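Local coordinates for hypothetical protein (Chromobacterium violaceum, PDB 2O3I) that is of unknown function but belongs to the DUF917 family, with an N-terminal and a C-terminal domain of the S-Me-THD-like type, at residues A[141-146]-A[370-375]; A[219-224]-A[361-366]; A[295-300]-A[332-337]. The protein carries 2 engineered substitutions. All blocks are in the same frame, centred on the assembly; numbering follows the deposited sequence.

In the fold
All three contacts are partly buried. Interactions 1 and 2 are neighbours, centres about 11 Å apart, and touch where Thr145 OG1 lies 2.8 Å from Ala219 O, probably as a hydrogen bond. Both involve the chain at helix 367-379: interaction 1 uses the helix itself, interaction 2 the turn leading into it. Interaction 1 joins the two S-Me-THD-like domains through a selenomethionine on an aromatic face; interaction 2, within the C-terminal one, is purely aliphatic. Interaction 3 stands apart, its centre about 19 Å from that of interaction 1 and 23 Å from that of interaction 2, and adds a stacked amide and a water bridge, weak on one side, at the turn after a strand.

Interaction 1: residues A[141-146]-A[370-375]; sequences LPMLTY and LQSFAD
With chi1 at -82°, Met143 carries CG anti to its own carbonyl carbon, and the extended chi2 (157°) continues the chain of this selenomethionine so that CG and SE both lie over one face of the Phe373 ring. CG sits almost over the ring centre, 3.6 Å from the Phe373 centroid, in a CH-pi contact. SE follows over the same face, 4.0 Å from that centroid and 16° off the ring normal, towards the CD2-CE2 side. The bend at chi3 then turns CE back towards Ser372, 4.2 Å from Ser372 OG. Ser372 has its hydroxyl anti to the backbone N, which directs OG out of the helix at the proline before the selenomethionine: OG lies 3.2 Å from Pro142 CB and 3.4 Å from Pro142 CG. Pro142 and Met143 thus meet two successive residues of the helix, Ser372 through its small polar tip and Phe373 through its flat face. Behind this, Pro142 also rests on Ser184 and Thr185 of helix 183-194, and Phe373 touches Ala316. The result is a Met-aromatic contact, by which a 3-10 turn of the N-terminal S-Me-THD-like domain packs on helix 367-379 of the C-terminal one.

Interaction 2: residues A[219-224]-A[361-366]; sequences ALPVRG and AAPLSE
Val222 divides its two methyl groups between two residues of the facing turn. Its chi1 of -172° puts CG1 opposite the backbone N, and this branch comes within 4.1 Å of Ala361 CB. The other branch, CG2, lies beside the backbone N and crosses the Pro363 ring, 3.8 Å from Pro363 CG. Next to it the rings of Pro221 and Pro363 run past each other in opposite senses, so that Pro221 CB is 3.7 Å from Pro363 CG while Pro221 CG is 3.7 Å from Pro363 CB.

The flanking polar side chains brace their own segments. Arg223 is extended and brings NE back to Leu220 O, 2.9 Å away in a nearly straight bond (170°) that lies in the guanidinium plane; NH2 also bonds Gly217 O. In the other segment Ser365, with chi1 at 68°, folds OG over to Ala362 O at 2.7 Å, on a lone pair in the carbonyl plane. That oxygen also accepts Ser365 N. Since no hydrogen bond crosses between the segments, they are held together here by van der Waals and hydrophobic contact of rigid prolines and small aliphatic groups, a matter of fit of shape more than of directed bonds.

Interaction 3: residues A[295-300]-A[332-337]; sequences VLYQNE and FSNGDL
Tyr297 and Asn334 form a flat stack at the end of strand 292-297. The ring and amide planes are 21° apart, and Asn334 CG lies 3.6 Å above the Tyr297 ring plane, shifted towards the rim. Nearer the backbone, Asn334 CB makes a CH-pi contact with the same Tyr297 ring, 3.9 Å from its centroid. Tyr297 takes up chi1 of 69°, with CG lodged between its backbone N and carbonyl carbon; this folds the ring alongside its own strand, where Val295 O and Asn299 N lie at the ring edge, and presents a face to Asn334.

Strand 292-297 pairs antiparallel with strand 301-306. The turn connecting them, residues 298-300, is closed by a bond from Gln298 N to Glu300 O. Opposite it stands a short, weakly bonded helix, opened by a capping box: Ser333 OG accepts Asp336 N at 3.0 Å, and Asp336 OD1 receives Ser333 N weakly and Ser333 OG at 2.6 Å, the hydroxyl coming from above the carboxylate plane.

Water supplies a polar bridge between turn and helix. It accepts Gly335 N at 3.0 Å and donates weakly to Asn299 O at 3.4 Å.

Further polar bonds reach another part of the chain from both segments: Glu300 OE2 accepts Gly25 N, and Asp336 OD1 also accepts Met28 N.

Interaction 1: residues A[141-146]-A[370-375]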
loop_
_atom_site.group_PDB
_atom_site.type_symbol
_atom_site.label_atom_id
_atom_site.label_comp_id
_atom_site.label_asym_id
_atom_site.label_seq_id
_atom_site.Cartn_x
_atom_site.Cartn_y
_atom_site.Cartn_z
ATOM N N LEU A 141 11.497 -2.978 10.980
ATOM C CA LEU A 141 10.631 -3.215 12.134
ATOM C C LEU A 141 10.770 -4.477 12.988
ATOM O O LEU A 141 10.596 -4.410 14.202
ATOM C CB LEU A 141 9.170 -3.067 11.701
ATOM C CG LEU A 141 8.770 -1.720 11.081
ATOM C CD1 LEU A 141 7.319 -1.800 10.628
ATOM C CD2 LEU A 141 8.962 -0.584 12.078
ATOM N N PRO A 142 11.055 -5.642 12.384
ATOM C CA PRO A 142 11.181 -6.841 13.230
ATOM C C PRO A 142 12.373 -6.843 14.196
ATOM O O PRO A 142 12.496 -7.728 15.047
ATOM C CB PRO A 142 11.258 -7.985 12.210
ATOM C CG PRO A 142 11.827 -7.321 10.978
ATOM C CD PRO A 142 11.095 -5.998 10.954
HETATM N N MSE A 143 13.253 -5.859 14.061
HETATM C CA MSE A 143 14.416 -5.781 14.933
HETATM C C MSE A 143 14.123 -4.960 16.184
HETATM O O MSE A 143 14.972 -4.839 17.062
HETATM C CB MSE A 143 15.622 -5.217 14.163
HETATM C CG MSE A 143 16.343 -6.290 13.336
HETATM SE SE MSE A 143 17.405 -5.670 11.821
HETATM C CE MSE A 143 16.116 -6.000 10.427
ATOM N N LEU A 144 12.917 -4.406 16.263
ATOM C CA LEU A 144 12.513 -3.628 17.431
ATOM C C LEU A 144 11.789 -4.549 18.406
ATOM O O LEU A 144 11.088 -5.470 17.986
ATOM C CB LEU A 144 11.590 -2.478 17.026
ATOM C CG LEU A 144 12.207 -1.443 16.085
ATOM C CD1 LEU A 144 11.194 -0.353 15.790
ATOM C CD2 LEU A 144 13.458 -0.853 16.728
ATOM N N THR A 145 11.951 -4.302 19.702
ATOM C CA THR A 145 11.317 -5.148 20.712
ATOM C C THR A 145 9.792 -5.200 20.634
ATOM O O THR A 145 9.177 -6.168 21.101
ATOM C CB THR A 145 11.753 -4.732 22.130
ATOM O OG1 THR A 145 11.544 -3.331 22.319
ATOM C CG2 THR A 145 13.222 -5.046 22.330
ATOM N N TYR A 146 9.187 -4.174 20.032
ATOM C CA TYR A 146 7.732 -4.118 19.876
ATOM C C TYR A 146 7.277 -5.354 19.103
ATOM O O TYR A 146 6.299 -6.016 19.468
ATOM C CB TYR A 146 7.311 -2.865 19.085
ATOM C CG TYR A 146 7.788 -1.543 19.648
ATOM C CD1 TYR A 146 7.218 -0.997 20.801
ATOM C CD2 TYR A 146 8.811 -0.836 19.024
ATOM C CE1 TYR A 146 7.662 0.224 21.317
ATOM C CE2 TYR A 146 9.259 0.382 19.527
ATOM C CZ TYR A 146 8.685 0.907 20.674
ATOM O OH TYR A 146 9.152 2.101 21.182
ATOM N N LEU A 370 17.420 -11.496 17.557
ATOM C CA LEU A 370 18.709 -11.918 17.023
ATOM C C LEU A 370 18.550 -12.577 15.657
ATOM O O LEU A 370 19.326 -12.312 14.738
ATOM C CB LEU A 370 19.397 -12.897 17.981
ATOM C CG LEU A 370 20.812 -13.330 17.555
ATOM C CD1 LEU A 370 21.757 -12.123 17.635
ATOM C CD2 LEU A 370 21.314 -14.466 18.446
ATOM N N GLN A 371 17.549 -13.441 15.526
ATOM C CA GLN A 371 17.307 -14.132 14.265
ATOM C C GLN A 371 16.982 -13.083 13.207
ATOM O O GLN A 371 17.479 -13.134 12.082
ATOM C CB GLN A 371 16.147 -15.123 14.411
ATOM N N SER A 372 16.149 -12.125 13.585
ATOM C CA SER A 372 15.764 -11.050 12.687
ATOM C C SER A 372 17.029 -10.339 12.172
ATOM O O SER A 372 17.135 -10.031 10.981
ATOM C CB SER A 372 14.845 -10.077 13.437
ATOM O OG SER A 372 14.287 -9.102 12.573
ATOM N N PHE A 373 17.987 -10.095 13.070
ATOM C CA PHE A 373 19.244 -9.444 12.694
ATOM C C PHE A 373 20.065 -10.338 11.764
ATOM O O PHE A 373 20.656 -9.861 10.805
ATOM C CB PHE A 373 20.085 -9.107 13.935
ATOM C CG PHE A 373 19.778 -7.757 14.539
ATOM C CD1 PHE A 373 18.867 -7.630 15.584
ATOM C CD2 PHE A 373 20.419 -6.613 14.068
ATOM C CE1 PHE A 373 18.602 -6.380 16.150
ATOM C CE2 PHE A 373 20.159 -5.352 14.627
ATOM C CZ PHE A 373 19.252 -5.238 15.667
ATOM N N ALA A 374 20.108 -11.635 12.060
ATOM C CA ALA A 374 20.862 -12.576 11.237
ATOM C C ALA A 374 20.328 -12.562 9.808
ATOM O O ALA A 374 21.095 -12.603 8.851
ATOM C CB ALA A 374 20.773 -13.992 11.824
ATOM N N ASP A 375 19.010 -12.504 9.673
ATOM C CA ASP A 375 18.382 -12.469 8.359
ATOM C C ASP A 375 18.812 -11.221 7.588
ATOM O O ASP A 375 19.195 -11.302 6.423
ATOM C CB ASP A 375 16.857 -12.474 8.499
ATOM C CG ASP A 375 16.319 -13.796 9.013
ATOM O OD1 ASP A 375 15.113 -13.868 9.331
ATOM O OD2 ASP A 375 17.096 -14.769 9.097
#

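Interaction 2: residues A[219-224]-A[361-366]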
loop_
_atom_site.group_PDB
_atom_site.type_symbol
_atom_site.label_atom_id
_atom_site.label_comp_id
_atom_site.label_asym_id
_atom_site.label_seq_id
_atom_site.Cartn_x
_atom_site.Cartn_y
_atom_site.Cartn_z
ATOM N N ALA A 219 7.089 -5.037 26.222
ATOM C CA ALA A 219 7.299 -4.454 24.901
ATOM C C ALA A 219 8.516 -3.541 24.839
ATOM O O ALA A 219 9.146 -3.410 23.793
ATOM C CB ALA A 219 6.052 -3.693 24.468
ATOM N N LEU A 220 8.849 -2.920 25.966
ATOM C CA LEU A 220 9.985 -2.018 26.030
ATOM C C LEU A 220 11.029 -2.477 27.051
ATOM O O LEU A 220 11.201 -1.850 28.098
ATOM C CB LEU A 220 9.510 -0.596 26.376
ATOM C CG LEU A 220 8.771 0.255 25.324
ATOM C CD1 LEU A 220 7.506 -0.429 24.875
ATOM C CD2 LEU A 220 8.418 1.609 25.919
ATOM N N PRO A 221 11.735 -3.585 26.767
ATOM C CA PRO A 221 12.744 -4.032 27.733
ATOM C C PRO A 221 13.997 -3.152 27.783
ATOM O O PRO A 221 14.733 -3.179 28.771
ATOM C CB PRO A 221 13.050 -5.456 27.283
ATOM C CG PRO A 221 12.779 -5.412 25.798
ATOM C CD PRO A 221 11.519 -4.599 25.719
ATOM N N VAL A 222 14.244 -2.373 26.729
ATOM C CA VAL A 222 15.419 -1.500 26.701
ATOM C C VAL A 222 15.001 -0.109 27.170
ATOM O O VAL A 222 14.335 0.642 26.452
ATOM C CB VAL A 222 16.024 -1.442 25.294
ATOM C CG1 VAL A 222 17.354 -0.685 25.323
ATOM C CG2 VAL A 222 16.227 -2.863 24.772
ATOM N N ARG A 223 15.430 0.241 28.378
ATOM C CA ARG A 223 15.029 1.501 28.990
ATOM C C ARG A 223 16.091 2.544 29.307
ATOM O O ARG A 223 17.287 2.257 29.325
ATOM C CB ARG A 223 14.255 1.168 30.262
ATOM C CG ARG A 223 13.231 0.086 30.016
ATOM C CD ARG A 223 12.518 -0.328 31.272
ATOM N NE ARG A 223 11.460 -1.285 30.967
ATOM C CZ ARG A 223 10.613 -1.780 31.866
ATOM N NH1 ARG A 223 10.699 -1.408 33.141
ATOM N NH2 ARG A 223 9.677 -2.641 31.484
ATOM N N GLY A 224 15.617 3.762 29.568
ATOM C CA GLY A 224 16.501 4.870 29.897
ATOM C C GLY A 224 17.337 5.322 28.717
ATOM O O GLY A 224 18.347 5.993 28.885
ATOM N N ALA A 361 22.241 -4.266 23.523
ATOM C CA ALA A 361 21.573 -4.429 24.808
ATOM C C ALA A 361 21.081 -5.861 24.823
ATOM O O ALA A 361 20.747 -6.427 23.773
ATOM C CB ALA A 361 20.404 -3.463 24.946
ATOM N N ALA A 362 21.040 -6.435 26.020
ATOM C CA ALA A 362 20.624 -7.815 26.237
ATOM C C ALA A 362 19.403 -8.312 25.454
ATOM O O ALA A 362 19.452 -9.375 24.835
ATOM C CB ALA A 362 20.407 -8.042 27.732
ATOM N N PRO A 363 18.294 -7.553 25.461
ATOM C CA PRO A 363 17.106 -8.014 24.724
ATOM C C PRO A 363 17.315 -8.274 23.227
ATOM O O PRO A 363 16.519 -8.976 22.595
ATOM C CB PRO A 363 16.086 -6.902 24.976
ATOM C CG PRO A 363 16.518 -6.339 26.313
ATOM C CD PRO A 363 18.021 -6.290 26.171
ATOM N N LEU A 364 18.382 -7.711 22.666
ATOM C CA LEU A 364 18.689 -7.868 21.241
ATOM C C LEU A 364 19.620 -9.035 20.938
ATOM O O LEU A 364 19.624 -9.554 19.825
ATOM C CB LEU A 364 19.351 -6.596 20.703
ATOM C CG LEU A 364 18.565 -5.443 20.082
ATOM C CD1 LEU A 364 17.270 -5.178 20.817
ATOM C CD2 LEU A 364 19.465 -4.215 20.073
ATOM N N SER A 365 20.400 -9.431 21.938
ATOM C CA SER A 365 21.396 -10.493 21.810
ATOM C C SER A 365 20.907 -11.935 21.725
ATOM O O SER A 365 21.720 -12.860 21.703
ATOM C CB SER A 365 22.378 -10.397 22.973
ATOM O OG SER A 365 21.724 -10.726 24.185
ATOM N N GLU A 366 19.597 -12.140 21.683
ATOM C CA GLU A 366 19.075 -13.501 21.623
ATOM C C GLU A 366 17.606 -13.512 21.237
ATOM O O GLU A 366 16.966 -12.464 21.156
ATOM C CB GLU A 366 19.239 -14.189 22.987
ATOM C CG GLU A 366 18.499 -13.473 24.118
ATOM C CD GLU A 366 18.590 -14.191 25.461
ATOM O OE1 GLU A 366 19.715 -14.369 25.973
ATOM O OE2 GLU A 366 17.531 -14.566 26.007
#

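Interaction 3: residues A[295-300]-A[332-337]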
loop_
_atom_site.group_PDB
_atom_site.type_symbol
_atom_site.label_atom_id
_atom_site.label_comp_id
_atom_site.label_asym_id
_atom_site.label_seq_id
_atom_site.Cartn_x
_atom_site.Cartn_y
_atom_site.Cartn_z
ATOM N N VAL A 295 32.821 0.090 6.575
ATOM C CA VAL A 295 31.604 -0.043 7.356
ATOM C C VAL A 295 30.442 -0.094 6.362
ATOM O O VAL A 295 30.219 0.852 5.609
ATOM C CB VAL A 295 31.436 1.152 8.323
ATOM C CG1 VAL A 295 30.130 1.027 9.101
ATOM C CG2 VAL A 295 32.613 1.205 9.281
ATOM N N LEU A 296 29.723 -1.212 6.346
ATOM C CA LEU A 296 28.602 -1.374 5.429
ATOM C C LEU A 296 27.306 -0.924 6.083
ATOM O O LEU A 296 27.046 -1.238 7.250
ATOM C CB LEU A 296 28.482 -2.836 4.998
ATOM C CG LEU A 296 29.739 -3.504 4.432
ATOM C CD1 LEU A 296 29.402 -4.942 4.052
ATOM C CD2 LEU A 296 30.260 -2.733 3.223
ATOM N N TYR A 297 26.483 -0.199 5.332
ATOM C CA TYR A 297 25.227 0.290 5.880
ATOM C C TYR A 297 24.084 0.351 4.879
ATOM O O TYR A 297 24.301 0.505 3.680
ATOM C CB TYR A 297 25.426 1.693 6.461
ATOM C CG TYR A 297 25.693 2.765 5.420
ATOM C CD1 TYR A 297 26.986 3.005 4.944
ATOM C CD2 TYR A 297 24.650 3.536 4.904
ATOM C CE1 TYR A 297 27.232 3.992 3.977
ATOM C CE2 TYR A 297 24.881 4.519 3.940
ATOM C CZ TYR A 297 26.173 4.741 3.480
ATOM O OH TYR A 297 26.398 5.698 2.520
ATOM N N GLN A 298 22.864 0.210 5.385
ATOM C CA GLN A 298 21.667 0.334 4.562
ATOM C C GLN A 298 21.410 1.818 4.829
ATOM O O GLN A 298 21.484 2.661 3.932
ATOM C CB GLN A 298 20.549 -0.522 5.124
ATOM N N ASN A 299 21.120 2.108 6.090
ATOM C CA ASN A 299 20.944 3.465 6.596
ATOM C C ASN A 299 21.834 3.356 7.821
ATOM O O ASN A 299 22.784 4.120 8.010
ATOM C CB ASN A 299 19.503 3.742 7.034
ATOM C CG ASN A 299 18.615 4.174 5.883
ATOM O OD1 ASN A 299 18.990 5.035 5.085
ATOM N ND2 ASN A 299 17.421 3.593 5.801
ATOM N N GLU A 300 21.524 2.348 8.628
ATOM C CA GLU A 300 22.269 2.049 9.833
ATOM C C GLU A 300 23.513 1.272 9.438
ATOM O O GLU A 300 23.518 0.562 8.437
ATOM C CB GLU A 300 21.433 1.177 10.777
ATOM C CG GLU A 300 20.250 1.859 11.458
ATOM C CD GLU A 300 19.163 2.318 10.500
ATOM O OE1 GLU A 300 18.754 1.530 9.619
ATOM O OE2 GLU A 300 18.704 3.474 10.644
ATOM N N PHE A 332 28.336 11.474 13.907
ATOM C CA PHE A 332 27.634 11.589 12.638
ATOM C C PHE A 332 26.895 10.310 12.274
ATOM O O PHE A 332 27.355 9.206 12.570
ATOM C CB PHE A 332 28.627 11.857 11.502
ATOM C CG PHE A 332 29.333 13.174 11.583
ATOM C CD1 PHE A 332 28.891 14.257 10.823
ATOM C CD2 PHE A 332 30.466 13.324 12.376
ATOM C CE1 PHE A 332 29.567 15.473 10.849
ATOM C CE2 PHE A 332 31.153 14.535 12.413
ATOM C CZ PHE A 332 30.705 15.613 11.647
ATOM N N SER A 333 25.749 10.467 11.623
ATOM C CA SER A 333 25.003 9.320 11.131
ATOM C C SER A 333 25.562 9.217 9.712
ATOM O O SER A 333 26.168 10.169 9.218
ATOM C CB SER A 333 23.502 9.615 11.060
ATOM O OG SER A 333 23.215 10.520 10.005
ATOM N N ASN A 334 25.373 8.084 9.057
ATOM C CA ASN A 334 25.870 7.931 7.695
ATOM C C ASN A 334 25.356 9.066 6.808
ATOM O O ASN A 334 26.084 9.579 5.957
ATOM C CB ASN A 334 25.451 6.575 7.140
ATOM C CG ASN A 334 26.175 5.433 7.823
ATOM O OD1 ASN A 334 25.559 4.456 8.253
ATOM N ND2 ASN A 334 27.497 5.553 7.928
ATOM N N GLY A 335 24.105 9.460 7.012
ATOM C CA GLY A 335 23.563 10.549 6.226
ATOM C C GLY A 335 24.303 11.848 6.526
ATOM O O GLY A 335 24.584 12.638 5.619
ATOM N N ASP A 336 24.632 12.069 7.797
ATOM C CA ASP A 336 25.331 13.285 8.194
ATOM C C ASP A 336 26.755 13.391 7.642
ATOM O O ASP A 336 27.262 14.496 7.448
ATOM C CB ASP A 336 25.362 13.412 9.721
ATOM C CG ASP A 336 24.000 13.739 10.308
ATOM O OD1 ASP A 336 23.473 12.917 11.087
ATOM O OD2 ASP A 336 23.457 14.819 9.988
ATOM N N LEU A 337 27.400 12.254 7.395
ATOM C CA LEU A 337 28.762 12.271 6.858
ATOM C C LEU A 337 28.830 12.787 5.427
ATOM O O LEU A 337 29.828 13.381 5.037
ATOM C CB LEU A 337 29.403 10.879 6.915
ATOM C CG LEU A 337 29.967 10.386 8.251
ATOM C CD1 LEU A 337 30.638 9.041 8.032
ATOM C CD2 LEU A 337 30.972 11.385 8.809
HETATM O O HOH W 1 22.122 7.443 7.991
#